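Local coordinates for CBS domain-containing protein CBSX1, chloroplastic (Arabidopsis thaliana, PDB 4GQW) that probably regulates chloroplast thioredoxins by binding them through its pair of CBS domains, at residues 20-25 and 49-54; 57-62 and 85-90; 119-124 and 130-135. All coordinates share one frame; numbering follows the deposited sequence.

Interaction 1: residues 20-25 and 49-54; sequences VKPTTT and KLVGLV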
loop_
_atom_site.group_PDB
_atom_site.type_symbol
_atom_site.label_atom_id
_atom_site.label_comp_id
_atom_site.label_asym_id
_atom_site.label_seq_id
_atom_site.Cartn_x
_atom_site.Cartn_y
_atom_site.Cartn_z
ATOM N N VAL A 20 -3.492 -15.684 4.615
ATOM C CA VAL A 20 -3.946 -15.839 5.985
ATOM C C VAL A 20 -5.232 -16.664 5.967
ATOM O O VAL A 20 -5.976 -16.628 4.993
ATOM C CB VAL A 20 -4.149 -14.451 6.648
ATOM C CG1 VAL A 20 -5.480 -14.356 7.368
ATOM C CG2 VAL A 20 -2.995 -14.137 7.588
ATOM N N LYS A 21 -5.474 -17.436 7.019
ATOM C CA LYS A 21 -6.675 -18.261 7.092
ATOM C C LYS A 21 -7.672 -17.628 8.057
ATOM O O LYS A 21 -7.297 -16.775 8.851
ATOM C CB LYS A 21 -6.303 -19.679 7.523
ATOM C CG LYS A 21 -5.157 -20.232 6.699
ATOM C CD LYS A 21 -4.974 -21.728 6.850
ATOM C CE LYS A 21 -3.808 -22.184 5.992
ATOM N NZ LYS A 21 -3.623 -23.655 5.989
ATOM N N PRO A 22 -8.954 -18.022 7.982
ATOM C CA PRO A 22 -9.926 -17.449 8.922
ATOM C C PRO A 22 -9.620 -17.829 10.368
ATOM O O PRO A 22 -10.139 -17.205 11.292
ATOM C CB PRO A 22 -11.250 -18.091 8.494
ATOM C CG PRO A 22 -11.039 -18.513 7.097
ATOM C CD PRO A 22 -9.602 -18.899 6.993
ATOM N N THR A 23 -8.792 -18.850 10.557
ATOM C CA THR A 23 -8.435 -19.306 11.892
ATOM C C THR A 23 -7.334 -18.426 12.459
ATOM O O THR A 23 -7.080 -18.429 13.663
ATOM C CB THR A 23 -7.948 -20.760 11.863
ATOM O OG1 THR A 23 -6.706 -20.835 11.151
ATOM C CG2 THR A 23 -8.975 -21.637 11.174
ATOM N N THR A 24 -6.681 -17.676 11.576
ATOM C CA THR A 24 -5.584 -16.801 11.964
ATOM C C THR A 24 -6.072 -15.729 12.930
ATOM O O THR A 24 -7.154 -15.166 12.754
ATOM C CB THR A 24 -4.945 -16.132 10.728
ATOM O OG1 THR A 24 -4.659 -17.130 9.740
ATOM C CG2 THR A 24 -3.666 -15.414 11.100
ATOM N N THR A 25 -5.278 -15.469 13.964
ATOM C CA THR A 25 -5.607 -14.432 14.933
ATOM C C THR A 25 -5.171 -13.077 14.401
ATOM O O THR A 25 -4.286 -12.991 13.551
ATOM C CB THR A 25 -4.923 -14.672 16.294
ATOM O OG1 THR A 25 -3.556 -14.245 16.229
ATOM C CG2 THR A 25 -4.977 -16.141 16.671
ATOM N N LYS A 49 -8.643 -22.413 -1.212
ATOM C CA LYS A 49 -9.660 -21.679 -1.950
ATOM C C LYS A 49 -9.920 -20.329 -1.291
ATOM O O LYS A 49 -10.073 -20.242 -0.073
ATOM C CB LYS A 49 -10.950 -22.492 -2.033
ATOM C CG LYS A 49 -10.800 -23.791 -2.798
ATOM C CD LYS A 49 -12.126 -24.520 -2.931
ATOM C CE LYS A 49 -11.965 -25.789 -3.753
ATOM N NZ LYS A 49 -13.223 -26.571 -3.866
ATOM N N LEU A 50 -9.960 -19.280 -2.107
ATOM C CA LEU A 50 -10.160 -17.923 -1.618
ATOM C C LEU A 50 -11.474 -17.807 -0.857
ATOM O O LEU A 50 -12.530 -18.186 -1.360
ATOM C CB LEU A 50 -10.147 -16.934 -2.782
ATOM C CG LEU A 50 -10.199 -15.451 -2.419
ATOM C CD1 LEU A 50 -8.874 -15.007 -1.833
ATOM C CD2 LEU A 50 -10.554 -14.618 -3.638
ATOM N N VAL A 51 -11.406 -17.290 0.364
ATOM C CA VAL A 51 -12.603 -17.183 1.183
ATOM C C VAL A 51 -12.860 -15.739 1.606
ATOM O O VAL A 51 -13.942 -15.408 2.088
ATOM C CB VAL A 51 -12.542 -18.127 2.407
ATOM C CG1 VAL A 51 -11.659 -17.551 3.494
ATOM C CG2 VAL A 51 -13.937 -18.400 2.941
ATOM N N GLY A 52 -11.876 -14.870 1.402
ATOM C CA GLY A 52 -12.084 -13.462 1.685
ATOM C C GLY A 52 -10.891 -12.562 1.442
ATOM O O GLY A 52 -9.915 -12.956 0.809
ATOM N N LEU A 53 -10.996 -11.332 1.932
ATOM C CA LEU A 53 -9.889 -10.389 1.933
ATOM C C LEU A 53 -9.857 -9.714 3.289
ATOM O O LEU A 53 -10.902 -9.461 3.884
ATOM C CB LEU A 53 -10.074 -9.314 0.863
ATOM C CG LEU A 53 -9.808 -9.606 -0.614
ATOM C CD1 LEU A 53 -9.707 -8.289 -1.369
ATOM C CD2 LEU A 53 -8.557 -10.429 -0.811
ATOM N N VAL A 54 -8.661 -9.423 3.782
ATOM C CA VAL A 54 -8.549 -8.708 5.043
ATOM C C VAL A 54 -7.427 -7.681 5.006
ATOM O O VAL A 54 -6.349 -7.944 4.481
ATOM C CB VAL A 54 -8.392 -9.674 6.245
ATOM C CG1 VAL A 54 -7.094 -10.452 6.158
ATOM C CG2 VAL A 54 -8.477 -8.911 7.553
#
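Pro-22 sets the CG corner of its ring against CG1 of Val-51, 3.8 Å away. The contact is apolar packing within the first CBS domain. It joins the turn just before helix 26-35 to strand 50-55 of a three-stranded antiparallel sheet. The touching methyl of Val-51 sits between the backbone N and the carbonyl carbon (chi1 78°), which aims it at the proline. Val-51 and Gly-52 are paired with the single residue Val-43, a classic beta bulge, and Val-43 packs on Pro-22.

A second, looser pair is buried: CG1 of Val-20 lies 4.4 Å from CG1 of Val-54. Both of these valines touch Val-87 as well. No hydrogen bond runs between the two segments. Residues 20-25 are shaped instead by a type I beta turn from Lys-21 to Thr-24. Thr-25 then serves as N-cap of the following helix, and Lys-21 forms a salt bridge with Glu-46. The carbonyl of Lys-21 is gripped twice by one residue. Its O accepts from N of Thr-24 at 2.9 Å and from OG1 of Thr-24 at 2.8 Å. Both donors approach the same face of the carbonyl plane, with OG1 tilted 29° from it.

Interaction 2: residues 57-62 and 85-90; sequences YDLLAL and KLVGDL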
loop_
_atom_site.group_PDB
_atom_site.type_symbol
_atom_site.label_atom_id
_atom_site.label_comp_id
_atom_site.label_asym_id
_atom_site.label_seq_id
_atom_site.Cartn_x
_atom_site.Cartn_y
_atom_site.Cartn_z
ATOM N N TYR A 57 -7.100 -1.978 8.320
ATOM C CA TYR A 57 -8.220 -1.267 8.929
ATOM C C TYR A 57 -9.287 -2.231 9.441
ATOM O O TYR A 57 -10.001 -1.930 10.395
ATOM C CB TYR A 57 -8.821 -0.230 7.974
ATOM C CG TYR A 57 -9.228 -0.770 6.624
ATOM C CD1 TYR A 57 -10.470 -1.356 6.432
ATOM C CD2 TYR A 57 -8.374 -0.677 5.537
ATOM C CE1 TYR A 57 -10.846 -1.845 5.196
ATOM C CE2 TYR A 57 -8.742 -1.162 4.297
ATOM C CZ TYR A 57 -9.978 -1.746 4.132
ATOM O OH TYR A 57 -10.343 -2.230 2.897
ATOM N N ASP A 58 -9.387 -3.394 8.806
ATOM C CA ASP A 58 -10.291 -4.435 9.273
ATOM C C ASP A 58 -9.778 -5.023 10.580
ATOM O O ASP A 58 -10.540 -5.228 11.523
ATOM C CB ASP A 58 -10.424 -5.545 8.229
ATOM C CG ASP A 58 -11.115 -5.081 6.971
ATOM O OD1 ASP A 58 -12.100 -4.322 7.078
ATOM O OD2 ASP A 58 -10.674 -5.476 5.872
ATOM N N LEU A 59 -8.477 -5.285 10.629
ATOM C CA LEU A 59 -7.861 -5.932 11.780
ATOM C C LEU A 59 -7.811 -5.029 13.005
ATOM O O LEU A 59 -7.977 -5.493 14.130
ATOM C CB LEU A 59 -6.454 -6.403 11.423
ATOM C CG LEU A 59 -6.398 -7.489 10.351
ATOM C CD1 LEU A 59 -4.973 -7.681 9.872
ATOM C CD2 LEU A 59 -6.957 -8.788 10.902
ATOM N N LEU A 60 -7.579 -3.741 12.785
ATOM C CA LEU A 60 -7.506 -2.798 13.890
ATOM C C LEU A 60 -8.887 -2.241 14.202
ATOM O O LEU A 60 -9.060 -1.500 15.170
ATOM C CB LEU A 60 -6.543 -1.661 13.557
ATOM C CG LEU A 60 -5.122 -2.082 13.181
ATOM C CD1 LEU A 60 -4.329 -0.881 12.699
ATOM C CD2 LEU A 60 -4.435 -2.732 14.366
ATOM N N ALA A 61 -9.858 -2.616 13.372
ATOM C CA ALA A 61 -11.245 -2.184 13.527
ATOM C C ALA A 61 -11.378 -0.667 13.600
ATOM O O ALA A 61 -11.852 -0.126 14.597
ATOM C CB ALA A 61 -11.873 -2.833 14.755
ATOM N N LEU A 62 -10.958 0.016 12.541
ATOM C CA LEU A 62 -11.011 1.473 12.512
ATOM C C LEU A 62 -12.382 1.969 12.090
ATOM O O LEU A 62 -12.821 3.038 12.507
ATOM C CB LEU A 62 -9.956 2.024 11.561
ATOM C CG LEU A 62 -8.554 1.474 11.798
ATOM C CD1 LEU A 62 -7.572 2.113 10.833
ATOM C CD2 LEU A 62 -8.144 1.717 13.237
ATOM N N LYS A 85 -10.685 -11.878 18.883
ATOM C CA LYS A 85 -11.399 -12.215 17.656
ATOM C C LYS A 85 -10.440 -12.599 16.536
ATOM O O LYS A 85 -9.234 -12.382 16.640
ATOM C CB LYS A 85 -12.307 -11.065 17.222
ATOM C CG LYS A 85 -13.772 -11.348 17.463
ATOM C CD LYS A 85 -14.631 -10.120 17.261
ATOM C CE LYS A 85 -16.091 -10.457 17.494
ATOM N NZ LYS A 85 -16.935 -9.235 17.590
ATOM N N LEU A 86 -10.981 -13.172 15.466
ATOM C CA LEU A 86 -10.143 -13.721 14.406
ATOM C C LEU A 86 -10.405 -13.100 13.035
ATOM O O LEU A 86 -11.347 -12.329 12.858
ATOM C CB LEU A 86 -10.316 -15.237 14.333
ATOM C CG LEU A 86 -10.124 -15.985 15.654
ATOM C CD1 LEU A 86 -10.543 -17.429 15.494
ATOM C CD2 LEU A 86 -8.683 -15.895 16.126
ATOM N N VAL A 87 -9.562 -13.456 12.069
ATOM C CA VAL A 87 -9.648 -12.921 10.713
ATOM C C VAL A 87 -11.007 -13.195 10.083
ATOM O O VAL A 87 -11.574 -12.334 9.412
ATOM C CB VAL A 87 -8.523 -13.488 9.814
ATOM C CG1 VAL A 87 -8.860 -13.317 8.342
ATOM C CG2 VAL A 87 -7.201 -12.817 10.147
ATOM N N GLY A 88 -11.534 -14.390 10.330
ATOM C CA GLY A 88 -12.814 -14.792 9.779
ATOM C C GLY A 88 -13.969 -13.878 10.139
ATOM O O GLY A 88 -14.960 -13.810 9.413
ATOM N N ASP A 89 -13.849 -13.174 11.259
ATOM C CA ASP A 89 -14.913 -12.284 11.707
ATOM C C ASP A 89 -14.672 -10.847 11.273
ATOM O O ASP A 89 -15.547 -9.992 11.411
ATOM C CB ASP A 89 -15.063 -12.353 13.227
ATOM C CG ASP A 89 -15.315 -13.759 13.718
ATOM O OD1 ASP A 89 -16.473 -14.214 13.645
ATOM O OD2 ASP A 89 -14.353 -14.409 14.175
ATOM N N LEU A 90 -13.486 -10.582 10.740
ATOM C CA LEU A 90 -13.130 -9.227 10.343
ATOM C C LEU A 90 -12.937 -9.087 8.838
ATOM O O LEU A 90 -13.046 -7.991 8.293
ATOM C CB LEU A 90 -11.863 -8.776 11.072
ATOM C CG LEU A 90 -11.962 -8.670 12.594
ATOM C CD1 LEU A 90 -10.621 -8.274 13.186
ATOM C CD2 LEU A 90 -13.033 -7.670 12.985
#
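A Schellman motif ends the short helix that begins at residue 56, and Leu-90 packs against this turn through Asp-58 and Leu-59. Leu-90 lies at the end of a weakly bonded helical turn, residues 87-90. Its branched end packs around one atom, Asp-58 O, with Leu-90 CD1 at 3.5 Å and CD2 at 3.8 Å. Leu-90 CD1 also reaches Leu-59 CA at 3.9 Å. The backbone returns the contact: Leu-90 O lies 3.6 Å from Asp-58 CB, so each residue presents its carbonyl oxygen to the carbon atoms of the other.

Asp-58 O also takes a weak bond from Ala-61 N. Leu-62 N bonds to Tyr-57 O at 3.1 Å. Ala-61 has positive phi (54°), as the C-prime residue of the motif does. At the start of the helix, Asp-58 OD2 accepts from Ser-55 N, which ties the carboxylate back to the helix beginning.

Leu-59 carries the buried half of the contact. Its CG is anti to the carbonyl carbon (chi1 -65°), and its CD2 methyl leads across to Val-87 CG2 at 4.1 Å. The two side chains cross obliquely. Leu-59 CD2 is also 4.3 Å from Leu-90 CD1. Val-54 touches both Leu-59 and Val-87, while Ala-29 and Leu-33 of helix 26-35 also meet Leu-59. Leu-60 and Leu-62 pack on Leu-112 of the second subunit.

The segments are joined by apolar packing and by carbonyl oxygens set against carbon atoms, with no directed polar bond between them.

Interaction 3: residues 119-124 and 130-135; sequences LPVVDS and GIITRG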
loop_
_atom_site.group_PDB
_atom_site.type_symbol
_atom_site.label_atom_id
_atom_site.label_comp_id
_atom_site.label_asym_id
_atom_site.label_seq_id
_atom_site.Cartn_x
_atom_site.Cartn_y
_atom_site.Cartn_z
ATOM N N LEU A 119 -6.462 -7.279 -7.113
ATOM C CA LEU A 119 -7.462 -8.259 -7.505
ATOM C C LEU A 119 -6.914 -9.670 -7.363
ATOM O O LEU A 119 -5.879 -9.997 -7.932
ATOM C CB LEU A 119 -7.905 -8.032 -8.951
ATOM C CG LEU A 119 -8.750 -6.796 -9.254
ATOM C CD1 LEU A 119 -9.110 -6.778 -10.727
ATOM C CD2 LEU A 119 -9.999 -6.797 -8.398
ATOM N N PRO A 120 -7.606 -10.514 -6.590
ATOM C CA PRO A 120 -7.213 -11.917 -6.434
ATOM C C PRO A 120 -7.372 -12.719 -7.724
ATOM O O PRO A 120 -8.333 -12.528 -8.478
ATOM C CB PRO A 120 -8.172 -12.431 -5.352
ATOM C CG PRO A 120 -9.324 -11.493 -5.390
ATOM C CD PRO A 120 -8.745 -10.162 -5.729
ATOM N N VAL A 121 -6.419 -13.611 -7.969
ATOM C CA VAL A 121 -6.413 -14.434 -9.168
ATOM C C VAL A 121 -6.595 -15.893 -8.797
ATOM O O VAL A 121 -5.767 -16.471 -8.085
ATOM C CB VAL A 121 -5.092 -14.299 -9.942
ATOM C CG1 VAL A 121 -5.201 -15.003 -11.281
ATOM C CG2 VAL A 121 -4.746 -12.838 -10.142
ATOM N N VAL A 122 -7.680 -16.487 -9.282
ATOM C CA VAL A 122 -7.950 -17.888 -9.004
ATOM C C VAL A 122 -7.875 -18.743 -10.260
ATOM O O VAL A 122 -7.664 -18.236 -11.362
ATOM C CB VAL A 122 -9.325 -18.086 -8.343
ATOM C CG1 VAL A 122 -9.441 -17.223 -7.096
ATOM C CG2 VAL A 122 -10.437 -17.772 -9.326
ATOM N N ASP A 123 -8.043 -20.049 -10.085
ATOM C CA ASP A 123 -8.042 -20.969 -11.212
ATOM C C ASP A 123 -9.436 -21.518 -11.484
ATOM O O ASP A 123 -10.430 -20.978 -11.004
ATOM C CB ASP A 123 -7.029 -22.106 -11.005
ATOM C CG ASP A 123 -7.300 -22.935 -9.756
ATOM O OD1 ASP A 123 -8.428 -22.906 -9.222
ATOM O OD2 ASP A 123 -6.369 -23.642 -9.315
ATOM N N SER A 124 -9.496 -22.602 -12.246
ATOM C CA SER A 124 -10.765 -23.172 -12.676
ATOM C C SER A 124 -11.521 -23.818 -11.521
ATOM O O SER A 124 -12.725 -24.051 -11.612
ATOM C CB SER A 124 -10.532 -24.196 -13.790
ATOM O OG SER A 124 -9.158 -24.266 -14.136
ATOM N N GLY A 130 -2.925 -16.519 -7.343
ATOM C CA GLY A 130 -2.121 -15.312 -7.424
ATOM C C GLY A 130 -2.836 -14.034 -7.040
ATOM O O GLY A 130 -3.959 -14.064 -6.544
ATOM N N ILE A 131 -2.166 -12.906 -7.259
ATOM C CA ILE A 131 -2.751 -11.585 -7.045
ATOM C C ILE A 131 -2.219 -10.599 -8.082
ATOM O O ILE A 131 -1.009 -10.430 -8.224
ATOM C CB ILE A 131 -2.406 -11.020 -5.653
ATOM C CG1 ILE A 131 -3.145 -11.784 -4.551
ATOM C CG2 ILE A 131 -2.770 -9.552 -5.573
ATOM C CD1 ILE A 131 -2.892 -11.232 -3.175
ATOM N N ILE A 132 -3.125 -9.947 -8.801
ATOM C CA ILE A 132 -2.740 -8.912 -9.755
ATOM C C ILE A 132 -2.970 -7.522 -9.166
ATOM O O ILE A 132 -4.074 -7.191 -8.732
ATOM C CB ILE A 132 -3.487 -9.063 -11.105
ATOM C CG1 ILE A 132 -3.159 -7.893 -12.038
ATOM C CG2 ILE A 132 -4.986 -9.200 -10.902
ATOM C CD1 ILE A 132 -1.886 -8.094 -12.817
ATOM N N THR A 133 -1.918 -6.712 -9.135
ATOM C CA THR A 133 -2.015 -5.381 -8.549
ATOM C C THR A 133 -1.885 -4.284 -9.595
ATOM O O THR A 133 -1.566 -4.546 -10.752
ATOM C CB THR A 133 -0.954 -5.155 -7.452
ATOM O OG1 THR A 133 0.353 -5.142 -8.038
ATOM C CG2 THR A 133 -1.029 -6.249 -6.405
ATOM N N ARG A 134 -2.145 -3.054 -9.174
ATOM C CA ARG A 134 -2.010 -1.899 -10.044
ATOM C C ARG A 134 -0.555 -1.739 -10.459
ATOM O O ARG A 134 -0.249 -1.402 -11.607
ATOM C CB ARG A 134 -2.486 -0.650 -9.314
ATOM C CG ARG A 134 -2.520 0.583 -10.175
ATOM C CD ARG A 134 -3.199 1.712 -9.441
ATOM N NE ARG A 134 -4.610 1.430 -9.205
ATOM C CZ ARG A 134 -5.386 2.149 -8.404
ATOM N NH1 ARG A 134 -4.882 3.190 -7.758
ATOM N NH2 ARG A 134 -6.663 1.828 -8.245
ATOM N N GLY A 135 0.338 -1.998 -9.509
ATOM C CA GLY A 135 1.763 -1.944 -9.762
ATOM C C GLY A 135 2.181 -2.991 -10.769
ATOM O O GLY A 135 3.094 -2.766 -11.559
#
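Leu-119 and Ile-132 exchange two backbone bonds, both 2.9 Å long: Leu-119 N gives to Ile-132 O, and Ile-132 N gives to Leu-119 O. Val-121 and Gly-130 form the next hydrogen-bonded pair. Val-121 N reaches Gly-130 O from well above the carbonyl plane, 54° out of it. The return bond, from Gly-130 N to Val-121 O, is the most bent of the four (N-H...O angle 133°).

Between them lies the non-hydrogen-bonded pair Pro-120 and Ile-131. Pro-120 has no N-H to give. The backbones of Pro-120 and Val-122 bond to Val-98 of strand 98-99, and that of Ile-131 to Thr-12 of strand 12-13. Asp-123 OD1 accepts from Asp-125 N and Lys-127 N.

On the face of Leu-119 and Val-121, Ile-132 CG2 lies 3.7 Å from both Val-121 CG2 and Leu-119 CB. It is closer still, 3.2 Å, to Leu-119 O, the acceptor of Ile-132 N. CG1 of Ile-132 is anti to the backbone N (chi1 175°), leaving CG2 over the neighbouring strand. Leu-111 of helix 104-113 covers Leu-119 and Ile-132.

Thr-133 ends the strand and N-caps helix 134-142. An antiparallel beta hairpin running straight into a helix is characteristic of the CBS domain, here the second one.

In the fold
Along the chain the three contacts come in series. Interactions 1 and 2 are close neighbours, with centres 11 Å apart, and strand 50-55 leads directly into helix 56-59. They also touch: Thr-24 O and Val-87 N probably form a hydrogen bond, as do Pro-22 O and Gly-88 N. Residues 85-90, with helix 87-90, are thus packed on the first CBS domain. Interaction 3 lies in the four-stranded sheet that combines strand 12-13 with 128-133, 118-122 and 98-99, so the two halves of the pair share strands. Its centre is about 16 Å from that of interaction 1 and 22 Å from that of interaction 2. Leu-50 on Pro-120 links the two sheets. Interactions 2 and 3 both touch the second subunit.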